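Local coordinates for protein citrate synthase (PDB 2IBP) that probably catalyses the condensation of oxaloacetate with acetyl-CoA and water to give citrate and CoA in the tricarboxylic acid cycle, working as a homodimer of interlinked chains, at residues L15-G20 / R392-G397; L146-A151 / H378-W383. All coordinates share one frame; numbering follows the deposited sequence.

Interaction 1 (L15-G20 / R392-G397)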
ATOM      1  N   LEU A  15     -13.238 -14.423  14.808  1.00 15.71           N
ATOM      2  CA  LEU A  15     -13.390 -13.693  16.062  1.00 18.51           C
ATOM      3  C   LEU A  15     -14.785 -13.132  16.039  1.00 23.42           C
ATOM      4  O   LEU A  15     -15.210 -12.585  15.036  1.00 18.42           O
ATOM      5  CB  LEU A  15     -12.363 -12.558  16.154  1.00 24.15           C
ATOM      6  CG  LEU A  15     -10.885 -12.941  16.032  1.00 28.54           C
ATOM      7  CD1 LEU A  15     -10.012 -11.704  15.834  1.00 35.28           C
ATOM      8  CD2 LEU A  15     -10.418 -13.725  17.243  1.00 30.22           C
ATOM      9  N   GLN A  16     -15.542 -13.319  17.110  1.00 22.38           N
ATOM     10  CA  GLN A  16     -16.877 -12.758  17.128  1.00 16.42           C
ATOM     11  C   GLN A  16     -16.828 -11.326  17.626  1.00 14.89           C
ATOM     12  O   GLN A  16     -15.890 -10.915  18.306  1.00 19.90           O
ATOM     13  CB  GLN A  16     -17.875 -13.639  17.887  1.00 30.11           C
ATOM     14  CG  GLN A  16     -17.332 -14.323  19.110  1.00 43.04           C
ATOM     15  CD  GLN A  16     -18.304 -15.337  19.684  1.00 39.81           C
ATOM     16  OE1 GLN A  16     -19.498 -15.318  19.377  1.00 40.56           O
ATOM     17  NE2 GLN A  16     -17.794 -16.231  20.517  1.00 37.76           N
ATOM     18  N   SER A  17     -17.804 -10.539  17.202  1.00 16.28           N
ATOM     19  CA  SER A  17     -17.821  -9.146  17.563  1.00 14.74           C
ATOM     20  C   SER A  17     -19.245  -8.653  17.573  1.00 16.59           C
ATOM     21  O   SER A  17     -20.157  -9.316  17.062  1.00 16.45           O
ATOM     22  CB  SER A  17     -17.008  -8.328  16.544  1.00 16.46           C
ATOM     23  OG  SER A  17     -17.780  -8.066  15.390  1.00 17.55           O
ATOM     24  N   PRO A  18     -19.458  -7.495  18.197  1.00 16.19           N
ATOM     25  CA  PRO A  18     -20.790  -6.916  18.207  1.00 19.37           C
ATOM     26  C   PRO A  18     -21.380  -6.696  16.818  1.00 26.15           C
ATOM     27  O   PRO A  18     -22.596  -6.630  16.680  1.00 21.35           O
ATOM     28  CB  PRO A  18     -20.564  -5.566  18.896  1.00 20.14           C
ATOM     29  CG  PRO A  18     -19.425  -5.798  19.782  1.00 20.33           C
ATOM     30  CD  PRO A  18     -18.520  -6.729  19.032  1.00 17.87           C
ATOM     31  N   CYS A  19     -20.524  -6.602  15.800  1.00 21.31           N
ATOM     32  CA  CYS A  19     -20.960  -6.296  14.435  1.00 23.67           C
ATOM     33  C   CYS A  19     -21.029  -7.525  13.532  1.00 25.35           C
ATOM     34  O   CYS A  19     -21.452  -7.425  12.375  1.00 25.33           O
ATOM     35  CB  CYS A  19     -19.970  -5.302  13.824  1.00 23.82           C
ATOM     36  SG  CYS A  19     -19.654  -3.852  14.860  1.00 31.03           S
ATOM     37  N   GLY A  20     -20.595  -8.671  14.054  1.00 16.73           N
ATOM     38  CA  GLY A  20     -20.577  -9.914  13.298  1.00 19.36           C
ATOM     39  C   GLY A  20     -19.224 -10.611  13.333  1.00 23.66           C
ATOM     40  O   GLY A  20     -18.304 -10.185  14.037  1.00 20.00           O
ATOM     41  N   ARG A 392     -14.596  -2.939   7.154  1.00 12.18           N
ATOM     42  CA  ARG A 392     -14.923  -2.137   8.312  1.00 14.18           C
ATOM     43  C   ARG A 392     -14.354  -2.760   9.556  1.00 10.76           C
ATOM     44  O   ARG A 392     -13.804  -3.860   9.529  1.00 12.40           O
ATOM     45  CB  ARG A 392     -16.429  -1.941   8.427  1.00 20.68           C
ATOM     46  CG  ARG A 392     -17.219  -3.177   8.697  1.00 18.81           C
ATOM     47  CD  ARG A 392     -18.709  -2.875   8.558  1.00 26.14           C
ATOM     48  NE  ARG A 392     -19.542  -4.042   8.826  1.00 30.38           N
ATOM     49  CZ  ARG A 392     -20.212  -4.256   9.956  1.00 37.54           C
ATOM     50  NH1 ARG A 392     -20.186  -3.365  10.946  1.00 31.30           N
ATOM     51  NH2 ARG A 392     -20.938  -5.358  10.083  1.00 35.83           N
ATOM     52  N   ALA A 393     -14.415  -2.003  10.642  1.00 10.40           N
ATOM     53  CA  ALA A 393     -13.958  -2.488  11.926  1.00  9.26           C
ATOM     54  C   ALA A 393     -15.141  -2.315  12.850  1.00  9.63           C
ATOM     55  O   ALA A 393     -16.026  -1.501  12.599  1.00 13.36           O
ATOM     56  CB  ALA A 393     -12.765  -1.700  12.429  1.00 13.25           C
ATOM     57  N   CYS A 394     -15.157  -3.100  13.911  1.00 11.15           N
ATOM     58  CA  CYS A 394     -16.241  -3.055  14.882  1.00 13.20           C
ATOM     59  C   CYS A 394     -15.760  -2.396  16.158  1.00 12.42           C
ATOM     60  O   CYS A 394     -14.818  -2.857  16.775  1.00 12.06           O
ATOM     61  CB  CYS A 394     -16.709  -4.474  15.185  1.00 19.89           C
ATOM     62  SG  CYS A 394     -18.209  -4.446  16.199  1.00 22.98           S
ATOM     63  N   TYR A 395     -16.396  -1.298  16.538  1.00 12.20           N
ATOM     64  CA  TYR A 395     -15.992  -0.600  17.742  1.00 11.34           C
ATOM     65  C   TYR A 395     -16.410  -1.313  19.014  1.00 10.63           C
ATOM     66  O   TYR A 395     -17.571  -1.746  19.169  1.00 13.45           O
ATOM     67  CB  TYR A 395     -16.557   0.820  17.762  1.00 11.36           C
ATOM     68  CG  TYR A 395     -16.132   1.632  18.949  1.00  8.99           C
ATOM     69  CD1 TYR A 395     -14.909   2.296  18.962  1.00  9.27           C
ATOM     70  CD2 TYR A 395     -16.992   1.833  20.029  1.00 12.39           C
ATOM     71  CE1 TYR A 395     -14.536   3.113  20.012  1.00 11.69           C
ATOM     72  CE2 TYR A 395     -16.620   2.628  21.098  1.00 11.74           C
ATOM     73  CZ  TYR A 395     -15.394   3.288  21.079  1.00 12.48           C
ATOM     74  OH  TYR A 395     -14.986   4.086  22.124  1.00 13.15           O
ATOM     75  N   ILE A 396     -15.432  -1.449  19.896  1.00 11.79           N
ATOM     76  CA  ILE A 396     -15.629  -1.981  21.235  1.00 13.37           C
ATOM     77  C   ILE A 396     -14.939  -1.021  22.195  1.00 14.52           C
ATOM     78  O   ILE A 396     -13.724  -0.824  22.158  1.00 15.30           O
ATOM     79  CB  ILE A 396     -15.072  -3.393  21.403  1.00 14.34           C
ATOM     80  CG1 ILE A 396     -15.724  -4.352  20.398  1.00 19.09           C
ATOM     81  CG2 ILE A 396     -15.305  -3.845  22.844  1.00 17.36           C
ATOM     82  CD1 ILE A 396     -15.318  -5.815  20.577  1.00 18.56           C
ATOM     83  N   GLY A 397     -15.734  -0.329  22.993  1.00 14.05           N
ATOM     84  CA  GLY A 397     -15.175   0.642  23.900  1.00 13.70           C
ATOM     85  C   GLY A 397     -16.232   1.569  24.443  1.00 13.35           C
ATOM     86  O   GLY A 397     -17.421   1.415  24.151  1.00 12.49           O
TER

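Interaction 2 (L146-A151 / H378-W383)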
ATOM      1  N   LEU A 146      -2.989   2.695 -22.420  1.00 13.01           N
ATOM      2  CA  LEU A 146      -2.061   3.402 -21.531  1.00 10.73           C
ATOM      3  C   LEU A 146      -1.664   2.489 -20.374  1.00  8.12           C
ATOM      4  O   LEU A 146      -0.482   2.398 -20.020  1.00 11.44           O
ATOM      5  CB  LEU A 146      -2.692   4.677 -20.947  1.00  9.51           C
ATOM      6  CG  LEU A 146      -2.973   5.804 -21.943  1.00 11.45           C
ATOM      7  CD1 LEU A 146      -3.770   6.951 -21.322  1.00 12.22           C
ATOM      8  CD2 LEU A 146      -1.660   6.295 -22.506  1.00 16.66           C
ATOM      9  N   ALA A 147      -2.665   1.849 -19.776  1.00  9.87           N
ATOM     10  CA  ALA A 147      -2.450   0.985 -18.608  1.00  9.54           C
ATOM     11  C   ALA A 147      -1.456  -0.140 -18.940  1.00  9.43           C
ATOM     12  O   ALA A 147      -0.571  -0.455 -18.153  1.00  9.77           O
ATOM     13  CB  ALA A 147      -3.773   0.412 -18.100  1.00 10.45           C
ATOM     14  N   TYR A 148      -1.594  -0.748 -20.110  1.00  8.54           N
ATOM     15  CA  TYR A 148      -0.681  -1.837 -20.484  1.00 11.85           C
ATOM     16  C   TYR A 148       0.719  -1.307 -20.762  1.00  9.51           C
ATOM     17  O   TYR A 148       1.726  -1.953 -20.422  1.00 10.50           O
ATOM     18  CB  TYR A 148      -1.248  -2.649 -21.643  1.00 13.08           C
ATOM     19  CG  TYR A 148      -2.284  -3.642 -21.167  1.00 13.49           C
ATOM     20  CD1 TYR A 148      -3.581  -3.244 -20.864  1.00 19.52           C
ATOM     21  CD2 TYR A 148      -1.925  -4.951 -20.882  1.00 14.93           C
ATOM     22  CE1 TYR A 148      -4.511  -4.147 -20.363  1.00 25.08           C
ATOM     23  CE2 TYR A 148      -2.842  -5.868 -20.395  1.00 15.92           C
ATOM     24  CZ  TYR A 148      -4.132  -5.463 -20.126  1.00 27.14           C
ATOM     25  OH  TYR A 148      -5.042  -6.380 -19.637  1.00 26.33           O
ATOM     26  N   ARG A 149       0.805  -0.129 -21.363  1.00  9.87           N
ATOM     27  CA  ARG A 149       2.096   0.514 -21.598  1.00  7.90           C
ATOM     28  C   ARG A 149       2.792   0.730 -20.240  1.00  9.57           C
ATOM     29  O   ARG A 149       3.978   0.456 -20.077  1.00 11.75           O
ATOM     30  CB  ARG A 149       1.894   1.855 -22.313  1.00 16.71           C
ATOM     31  CG  ARG A 149       3.095   2.405 -23.076  1.00 31.85           C
ATOM     32  CD  ARG A 149       2.713   3.694 -23.845  1.00 28.91           C
ATOM     33  NE  ARG A 149       1.488   3.519 -24.628  1.00 40.61           N
ATOM     34  CZ  ARG A 149       0.748   4.511 -25.123  1.00 40.13           C
ATOM     35  NH1 ARG A 149       1.083   5.781 -24.915  1.00 28.64           N
ATOM     36  NH2 ARG A 149      -0.358   4.232 -25.801  1.00 44.10           N
ATOM     37  N   ILE A 150       2.037   1.249 -19.272  1.00  9.51           N
ATOM     38  CA  ILE A 150       2.569   1.519 -17.931  1.00  7.74           C
ATOM     39  C   ILE A 150       2.996   0.240 -17.236  1.00  8.69           C
ATOM     40  O   ILE A 150       4.050   0.196 -16.574  1.00  7.84           O
ATOM     41  CB  ILE A 150       1.557   2.311 -17.079  1.00  9.64           C
ATOM     42  CG1 ILE A 150       1.328   3.685 -17.726  1.00 12.31           C
ATOM     43  CG2 ILE A 150       2.051   2.447 -15.627  1.00  8.41           C
ATOM     44  CD1 ILE A 150       0.039   4.395 -17.309  1.00 12.46           C
ATOM     45  N   ALA A 151       2.170  -0.790 -17.356  1.00  8.01           N
ATOM     46  CA  ALA A 151       2.481  -2.106 -16.790  1.00  9.40           C
ATOM     47  C   ALA A 151       3.814  -2.616 -17.359  1.00  9.85           C
ATOM     48  O   ALA A 151       4.692  -3.061 -16.607  1.00  8.97           O
ATOM     49  CB  ALA A 151       1.356  -3.095 -17.048  1.00 11.40           C
ATOM     50  N   HIS A 378      -2.466  -8.365 -12.087  1.00  6.71           N
ATOM     51  CA  HIS A 378      -3.567  -8.476 -11.131  1.00  8.01           C
ATOM     52  C   HIS A 378      -4.359  -7.184 -11.039  1.00  7.59           C
ATOM     53  O   HIS A 378      -5.571  -7.220 -11.013  1.00  8.73           O
ATOM     54  CB  HIS A 378      -3.072  -8.889  -9.758  1.00  8.95           C
ATOM     55  CG  HIS A 378      -2.959 -10.366  -9.578  1.00  7.60           C
ATOM     56  ND1 HIS A 378      -4.033 -11.159  -9.229  1.00  9.32           N
ATOM     57  CD2 HIS A 378      -1.888 -11.194  -9.637  1.00  9.08           C
ATOM     58  CE1 HIS A 378      -3.636 -12.412  -9.119  1.00 11.66           C
ATOM     59  NE2 HIS A 378      -2.342 -12.463  -9.378  1.00 10.65           N
ATOM     60  N   VAL A 379      -3.659  -6.054 -11.050  1.00  5.94           N
ATOM     61  CA  VAL A 379      -4.323  -4.747 -11.025  1.00  8.47           C
ATOM     62  C   VAL A 379      -5.199  -4.572 -12.262  1.00  9.45           C
ATOM     63  O   VAL A 379      -6.388  -4.253 -12.159  1.00  8.48           O
ATOM     64  CB  VAL A 379      -3.336  -3.589 -10.917  1.00  7.47           C
ATOM     65  CG1 VAL A 379      -4.035  -2.249 -11.237  1.00  8.89           C
ATOM     66  CG2 VAL A 379      -2.725  -3.587  -9.512  1.00 11.39           C
ATOM     67  N   LEU A 380      -4.622  -4.816 -13.433  1.00  8.77           N
ATOM     68  CA  LEU A 380      -5.372  -4.667 -14.672  1.00  7.65           C
ATOM     69  C   LEU A 380      -6.579  -5.587 -14.690  1.00  7.45           C
ATOM     70  O   LEU A 380      -7.653  -5.195 -15.154  1.00 10.30           O
ATOM     71  CB  LEU A 380      -4.479  -4.884 -15.881  1.00  7.89           C
ATOM     72  CG  LEU A 380      -3.350  -3.856 -15.977  1.00 14.43           C
ATOM     73  CD1 LEU A 380      -2.433  -4.169 -17.140  1.00 20.74           C
ATOM     74  CD2 LEU A 380      -3.853  -2.432 -16.066  1.00 16.14           C
ATOM     75  N   GLU A 381      -6.420  -6.797 -14.177  1.00  8.07           N
ATOM     76  CA  GLU A 381      -7.530  -7.721 -14.100  1.00  7.74           C
ATOM     77  C   GLU A 381      -8.644  -7.172 -13.208  1.00  9.09           C
ATOM     78  O   GLU A 381      -9.811  -7.187 -13.576  1.00  9.84           O
ATOM     79  CB  GLU A 381      -7.064  -9.075 -13.587  1.00 12.62           C
ATOM     80  CG  GLU A 381      -8.154 -10.106 -13.527  1.00 13.70           C
ATOM     81  CD  GLU A 381      -7.628 -11.452 -13.128  1.00 15.16           C
ATOM     82  OE1 GLU A 381      -7.161 -11.577 -11.973  1.00 11.99           O
ATOM     83  OE2 GLU A 381      -7.699 -12.385 -13.965  1.00 11.83           O
ATOM     84  N   TYR A 382      -8.273  -6.646 -12.044  1.00  8.71           N
ATOM     85  CA  TYR A 382      -9.256  -6.094 -11.122  1.00  9.82           C
ATOM     86  C   TYR A 382      -9.995  -4.929 -11.764  1.00  9.02           C
ATOM     87  O   TYR A 382     -11.197  -4.762 -11.563  1.00 10.91           O
ATOM     88  CB  TYR A 382      -8.594  -5.645  -9.821  1.00  9.01           C
ATOM     89  CG  TYR A 382      -9.594  -5.406  -8.728  1.00  6.99           C
ATOM     90  CD1 TYR A 382     -10.281  -6.475  -8.175  1.00  7.88           C
ATOM     91  CD2 TYR A 382      -9.854  -4.125  -8.248  1.00  8.97           C
ATOM     92  CE1 TYR A 382     -11.223  -6.282  -7.191  1.00 13.23           C
ATOM     93  CE2 TYR A 382     -10.779  -3.919  -7.227  1.00  9.87           C
ATOM     94  CZ  TYR A 382     -11.478  -5.010  -6.725  1.00 10.17           C
ATOM     95  OH  TYR A 382     -12.430  -4.849  -5.746  1.00 10.53           O
ATOM     96  N   TRP A 383      -9.250  -4.097 -12.481  1.00  8.64           N
ATOM     97  CA  TRP A 383      -9.827  -2.945 -13.160  1.00  9.25           C
ATOM     98  C   TRP A 383     -10.841  -3.293 -14.247  1.00 10.29           C
ATOM     99  O   TRP A 383     -11.517  -2.395 -14.773  1.00 12.53           O
ATOM    100  CB  TRP A 383      -8.750  -2.040 -13.731  1.00  7.36           C
ATOM    101  CG  TRP A 383      -8.047  -1.196 -12.716  1.00  7.25           C
ATOM    102  CD1 TRP A 383      -8.418  -0.980 -11.414  1.00 11.29           C
ATOM    103  CD2 TRP A 383      -7.008  -0.249 -12.991  1.00  8.45           C
ATOM    104  NE1 TRP A 383      -7.603  -0.045 -10.843  1.00  9.49           N
ATOM    105  CE2 TRP A 383      -6.743   0.445 -11.788  1.00  7.21           C
ATOM    106  CE3 TRP A 383      -6.252   0.057 -14.128  1.00 10.67           C
ATOM    107  CZ2 TRP A 383      -5.765   1.431 -11.696  1.00 11.50           C
ATOM    108  CZ3 TRP A 383      -5.285   1.039 -14.038  1.00 13.91           C
ATOM    109  CH2 TRP A 383      -5.045   1.715 -12.826  1.00 15.47           C
TER

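Interaction 1 (L15-G20 / R392-G397)
Cys19 and Cys394 are joined by a disulfide, SG to SG 2.1 Å, with a torsion of 75° about the S-S bond. Cys394 SG lies anti to its own backbone N (chi1 -172°) and thereby leaves strand 392-395 for the turn of residues 17-20. Around the sulfurs the packing is tight: Pro18 CD rests 3.7 Å from Cys394 SG, and Ser17 OG lies equally near that sulfur. Ser17 OG also holds the type I turn from within, accepting from Cys19 N as an ST turn and donating to a lone pair of Gly20 O at 2.6 Å. An alanine in place of this serine would probably leave Cys19 N and Gly20 O without their shared partner and the turn carrying the disulfide freer to shift. The margins are looser. Toward solvent, the exposed Pro18 and Ile396 side chains cross at about a right angle, with Pro18 CD 3.7 Å from Ile396 CD1. At the other margin Arg392 NH2 makes only a weak bond to Cys19 O (3.1 Å, 130° at the hydrogen), while its NE binds Asp28 O of the second subunit. Strand 392-395 pairs in parallel with a strand of that subunit. The disulfide closes each chain into a loop near its two ends, the covalent closure of the catenane in which the two rings of the dimer are interlinked.

Interaction 2 (L146-A151 / H378-W383)
Leu380 reaches from helix 363-382 to helix 141-169 and divides its two methyls between different partners. With CG anti to the carbonyl carbon (chi1 -62°) and CD1 anti to CA (chi2 176°), the fork points its CD1 at the Tyr148 ring and its CD2 at Ala147. CD1 sits over the centre of the Tyr148 ring, 3.6 Å from the centroid and only 9° off the ring normal, a CH-pi contact with the methyl on one face. All six ring carbons lie at similar distances from this methyl, the nearest being Tyr148 CZ at 3.7 Å from Leu380 CD1. Tyr148 CG is likewise anti to the carbonyl carbon, on a CB bond that does not point straight at the other helix, yet the ring reaches across and turns one face to the methyl. Ala151 CB, one turn beyond Ala147, meets the same methyl, 3.9 Å from Leu380 CD1. The other branch, Leu380 CD2, presses on Ala147 CB at 3.5 Å, tighter than a usual carbon-carbon contact. Ala147 CB also approaches the Trp383 indole near its plane, at the edge, 4.4 Å from CZ3. Val379 CG1 covers one face of that indole, 3.8 Å above its centre. The axes of the short segments approach to 11.0 Å and run nearly antiparallel; one leucine, set against two alanines and an aromatic face, carries most of the contact. Helix 233-244 touches both partners through Leu233, which meets Ile150, Val379 and Trp383; Trp383 NE1 is bonded to Ala227 O of helix 218-227, helix 125-135 packs on Leu146 and Ile150, and the Tyr71 ring at the end of helix 62-71 meets Tyr148.

In the fold
Interaction 1 closes the chain covalently between its two terminal regions, and interaction 2 lies inside the loop so formed. Their centres are 35 Å apart and their nearest atoms about 13 Å, without touching; strand 392-395 of interaction 1 is the next element of the chain after helix 363-382 of interaction 2, across a short connection. The first is a surface contact about 33 Å from the centre of the chain, beside the second subunit, whereas the second is buried among helices, about 17 Å from that centre. Both lie away from the predicted active-site residues His289 and Asp346, and from the magnesium-binding Glu304 and Asp308.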